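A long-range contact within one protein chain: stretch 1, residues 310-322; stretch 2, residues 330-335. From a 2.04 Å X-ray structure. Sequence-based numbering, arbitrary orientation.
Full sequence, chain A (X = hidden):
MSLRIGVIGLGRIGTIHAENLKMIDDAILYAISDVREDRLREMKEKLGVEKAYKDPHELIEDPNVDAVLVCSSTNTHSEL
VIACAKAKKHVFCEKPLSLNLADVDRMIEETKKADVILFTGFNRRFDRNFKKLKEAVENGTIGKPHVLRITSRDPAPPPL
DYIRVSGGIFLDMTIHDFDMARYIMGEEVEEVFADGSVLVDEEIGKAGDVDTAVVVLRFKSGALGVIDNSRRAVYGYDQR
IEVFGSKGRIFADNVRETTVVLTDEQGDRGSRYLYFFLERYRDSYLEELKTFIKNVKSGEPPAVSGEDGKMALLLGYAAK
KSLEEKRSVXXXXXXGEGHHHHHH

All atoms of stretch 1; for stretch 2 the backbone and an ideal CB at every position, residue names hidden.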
# COMPACT_ATOMS: atom_id res chain seq x y z
N LYS A 310 3.20 37.51 -6.13
CA LYS A 310 2.34 38.20 -7.10
C LYS A 310 1.59 37.26 -8.07
O LYS A 310 0.37 37.41 -8.32
CB LYS A 310 3.18 39.20 -7.91
CG LYS A 310 2.34 40.10 -8.79
CD LYS A 310 3.23 41.17 -9.44
CE LYS A 310 2.50 41.94 -10.54
NZ LYS A 310 3.52 42.80 -11.25
N MET A 311 2.30 36.31 -8.65
CA MET A 311 1.67 35.39 -9.61
C MET A 311 0.54 34.56 -8.99
O MET A 311 -0.53 34.37 -9.57
CB MET A 311 2.72 34.47 -10.23
CG MET A 311 3.80 35.21 -11.07
SD MET A 311 3.08 36.11 -12.51
CE MET A 311 1.70 34.98 -12.99
N ALA A 312 0.78 34.05 -7.79
CA ALA A 312 -0.26 33.29 -7.09
C ALA A 312 -1.50 34.16 -6.86
O ALA A 312 -2.62 33.69 -6.97
CB ALA A 312 0.26 32.79 -5.78
N LEU A 313 -1.30 35.42 -6.49
CA LEU A 313 -2.43 36.34 -6.29
C LEU A 313 -3.18 36.59 -7.60
O LEU A 313 -4.40 36.62 -7.61
CB LEU A 313 -1.97 37.68 -5.71
CG LEU A 313 -3.05 38.76 -5.51
CD1 LEU A 313 -4.15 38.26 -4.56
CD2 LEU A 313 -2.43 40.09 -4.94
N LEU A 314 -2.45 36.79 -8.68
CA LEU A 314 -3.10 37.01 -9.97
C LEU A 314 -3.93 35.79 -10.37
O LEU A 314 -5.03 35.94 -10.87
CB LEU A 314 -2.08 37.36 -11.06
CG LEU A 314 -1.49 38.79 -10.99
CD1 LEU A 314 -0.19 38.88 -11.76
CD2 LEU A 314 -2.48 39.80 -11.56
N LEU A 315 -3.41 34.59 -10.15
CA LEU A 315 -4.17 33.38 -10.49
C LEU A 315 -5.45 33.33 -9.64
O LEU A 315 -6.50 32.90 -10.10
CB LEU A 315 -3.29 32.14 -10.29
CG LEU A 315 -2.25 32.01 -11.41
CD1 LEU A 315 -1.10 31.06 -11.01
CD2 LEU A 315 -2.97 31.50 -12.66
N GLY A 316 -5.34 33.77 -8.39
CA GLY A 316 -6.51 33.85 -7.52
C GLY A 316 -7.58 34.81 -8.08
O GLY A 316 -8.76 34.51 -8.08
N TYR A 317 -7.16 36.00 -8.51
CA TYR A 317 -8.09 36.94 -9.09
C TYR A 317 -8.72 36.42 -10.38
O TYR A 317 -9.94 36.63 -10.61
CB TYR A 317 -7.41 38.31 -9.28
CG TYR A 317 -7.50 39.10 -7.99
CD1 TYR A 317 -8.74 39.35 -7.41
CD2 TYR A 317 -6.39 39.55 -7.33
CE1 TYR A 317 -8.85 40.04 -6.19
CE2 TYR A 317 -6.48 40.26 -6.14
CZ TYR A 317 -7.71 40.50 -5.57
OH TYR A 317 -7.83 41.21 -4.37
N ALA A 318 -7.93 35.75 -11.22
CA ALA A 318 -8.49 35.10 -12.44
C ALA A 318 -9.54 34.06 -12.10
O ALA A 318 -10.59 33.98 -12.75
CB ALA A 318 -7.35 34.47 -13.30
N ALA A 319 -9.27 33.21 -11.10
CA ALA A 319 -10.26 32.23 -10.63
C ALA A 319 -11.52 32.87 -10.05
O ALA A 319 -12.63 32.36 -10.28
CB ALA A 319 -9.63 31.24 -9.58
N LYS A 320 -11.36 33.96 -9.30
CA LYS A 320 -12.54 34.62 -8.74
C LYS A 320 -13.40 35.15 -9.87
O LYS A 320 -14.63 34.98 -9.86
CB LYS A 320 -12.18 35.80 -7.81
CG LYS A 320 -11.71 35.42 -6.44
CD LYS A 320 -11.22 36.68 -5.65
CE LYS A 320 -12.44 37.45 -5.11
NZ LYS A 320 -12.17 38.05 -3.75
N LYS A 321 -12.77 35.76 -10.86
CA LYS A 321 -13.51 36.23 -12.06
C LYS A 321 -14.14 35.08 -12.88
O LYS A 321 -15.30 35.13 -13.24
CB LYS A 321 -12.59 37.07 -12.94
CG LYS A 321 -13.26 37.80 -14.17
CD LYS A 321 -12.08 38.29 -15.06
CE LYS A 321 -12.43 39.39 -16.03
NZ LYS A 321 -13.55 40.20 -15.47
N SER A 322 -13.40 34.00 -13.09
CA SER A 322 -13.97 32.80 -13.74
C SER A 322 -15.20 32.26 -13.01
O SER A 322 -16.20 31.87 -13.62
CB SER A 322 -12.92 31.71 -13.84
OG SER A 322 -13.53 30.49 -14.25
N UNK A 330 -8.23 34.35 -19.01
CA UNK A 330 -6.81 34.54 -19.28
C UNK A 330 -6.12 35.44 -18.27
O UNK A 330 -6.67 36.45 -17.85
CB UNK A 330 -6.63 35.12 -20.68
N UNK A 331 -4.92 35.06 -17.85
CA UNK A 331 -4.18 35.89 -16.89
C UNK A 331 -4.07 37.36 -17.33
O UNK A 331 -4.17 38.26 -16.50
CB UNK A 331 -2.78 35.31 -16.69
N UNK A 332 -3.88 37.59 -18.62
CA UNK A 332 -3.90 38.95 -19.17
C UNK A 332 -5.10 39.82 -18.77
O UNK A 332 -4.93 41.00 -18.51
CB UNK A 332 -3.86 38.86 -20.70
N UNK A 333 -6.31 39.27 -18.71
CA UNK A 333 -7.45 40.11 -18.37
C UNK A 333 -7.36 40.57 -16.93
O UNK A 333 -8.18 41.34 -16.45
CB UNK A 333 -8.76 39.36 -18.61
N UNK A 334 -6.38 40.05 -16.20
CA UNK A 334 -6.29 40.42 -14.80
C UNK A 334 -4.98 41.19 -14.53
O UNK A 334 -4.83 41.84 -13.49
CB UNK A 334 -6.38 39.17 -13.92
N UNK A 335 -4.04 41.11 -15.47
CA UNK A 335 -2.75 41.77 -15.38
C UNK A 335 -2.88 43.27 -15.63
O UNK A 335 -3.76 43.93 -15.04
CB UNK A 335 -1.77 41.15 -16.38

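Stretch 1 is a continuous helix, and the side that faces stretch 2 carries Met-311, Leu-314, Leu-315 and Ala-318, with Tyr-317 and Lys-321 at the margins. It offers a largely apolar surface with one lysine near its end.

At position 330 the CA-to-CB bond points away from the helix, and no atom of stretch 1 lies within 5.5 Å of the ideal CB. Almost any side chain would fit. The residue is Lys-330, whose long chain extends without touching the helix.

Position 331 has helical backbone angles, and its CB leaves sideways, again with nothing of stretch 1 within 5.5 Å. Beyond it, however, lie Met-311 CE, Leu-315 CD2 and the methyl of Ala-318. A small residue would leave this apolar ground uncovered, whereas leucine, methionine or perhaps isoleucine could reach it. Leu-331 does so with both terminal methyls: CD1 lies 3.3 Å from Leu-315 CD2 and 4.2 Å from Ala-318 CB, while CD2 packs 3.6 Å from Met-311 CE.

Position 332 is out of reach of the helix, so the contact sets little preference. It is occupied by Glu-332, which makes no contact with stretch 1.

At position 333 the CB points toward the helix, with its ideal position 4.5 Å from Lys-321 CE. A positive charge beside this lysine would be unfavorable; an acidic or neutral polar side chain would suit, and the aliphatic part of the lysine would also tolerate an apolar one. Glu-333 brings OE2 to 3.4 Å from Lys-321 CE, a contact with a methylene carbon. Its other carboxylate oxygen turns back on its own stretch: Lys-330 N donates a hydrogen bond to Glu-333 OE1 at 3.2 Å.

Position 334 faces the helix most directly, its CA being 6.2 Å from the CA of Ala-318. The ideal CB lies 4.6 Å from both Leu-314 CD2 and Ala-318 N, and 4.8 Å from Tyr-317 CB. Such close backbones favor a compact apolar residue, such as valine, alanine or perhaps isoleucine. Val-334 spreads its two methyls over this surface: CG2 approaches Tyr-317 CB at 3.5 Å, and CG1 lies 4.0 Å from Leu-314 CD2 and 4.4 Å from Ala-318 CB.

At position 335 the CB points sideways, 5.1 Å in its ideal place from Leu-314 CD2. Several aliphatic residues could extend the apolar patch. Ile-335 places CG1 4.3 Å from Leu-314 CD1, a marginal contact. No hydrogen bond joins the two stretches, which meet mainly through apolar packing.

Stretch 2 330-335: KLEEVI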
# COMPACT_ATOMS: atom_id res chain seq x y z
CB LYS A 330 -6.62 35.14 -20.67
CG LYS A 330 -7.10 34.21 -21.76
CD LYS A 330 -6.74 34.81 -23.11
CE LYS A 330 -7.37 34.00 -24.23
NZ LYS A 330 -6.66 32.69 -24.38
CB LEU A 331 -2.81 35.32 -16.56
CG LEU A 331 -2.77 34.73 -15.15
CD1 LEU A 331 -3.65 33.51 -15.14
CD2 LEU A 331 -1.34 34.41 -14.76
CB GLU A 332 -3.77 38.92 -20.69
CG GLU A 332 -2.61 38.08 -21.13
CD GLU A 332 -1.69 38.82 -22.08
OE1 GLU A 332 -1.81 38.59 -23.32
OE2 GLU A 332 -0.85 39.63 -21.59
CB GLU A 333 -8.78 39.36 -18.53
CG GLU A 333 -8.83 38.30 -19.59
CD GLU A 333 -10.20 37.57 -19.58
OE1 GLU A 333 -10.32 36.47 -20.20
OE2 GLU A 333 -11.13 38.13 -18.95
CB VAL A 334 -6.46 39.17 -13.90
CG1 VAL A 334 -5.23 38.29 -13.96
CG2 VAL A 334 -6.78 39.56 -12.52
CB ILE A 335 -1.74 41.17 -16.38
CG1 ILE A 335 -1.19 39.84 -15.84
CG2 ILE A 335 -0.61 42.16 -16.68
CD1 ILE A 335 -0.08 39.22 -16.68
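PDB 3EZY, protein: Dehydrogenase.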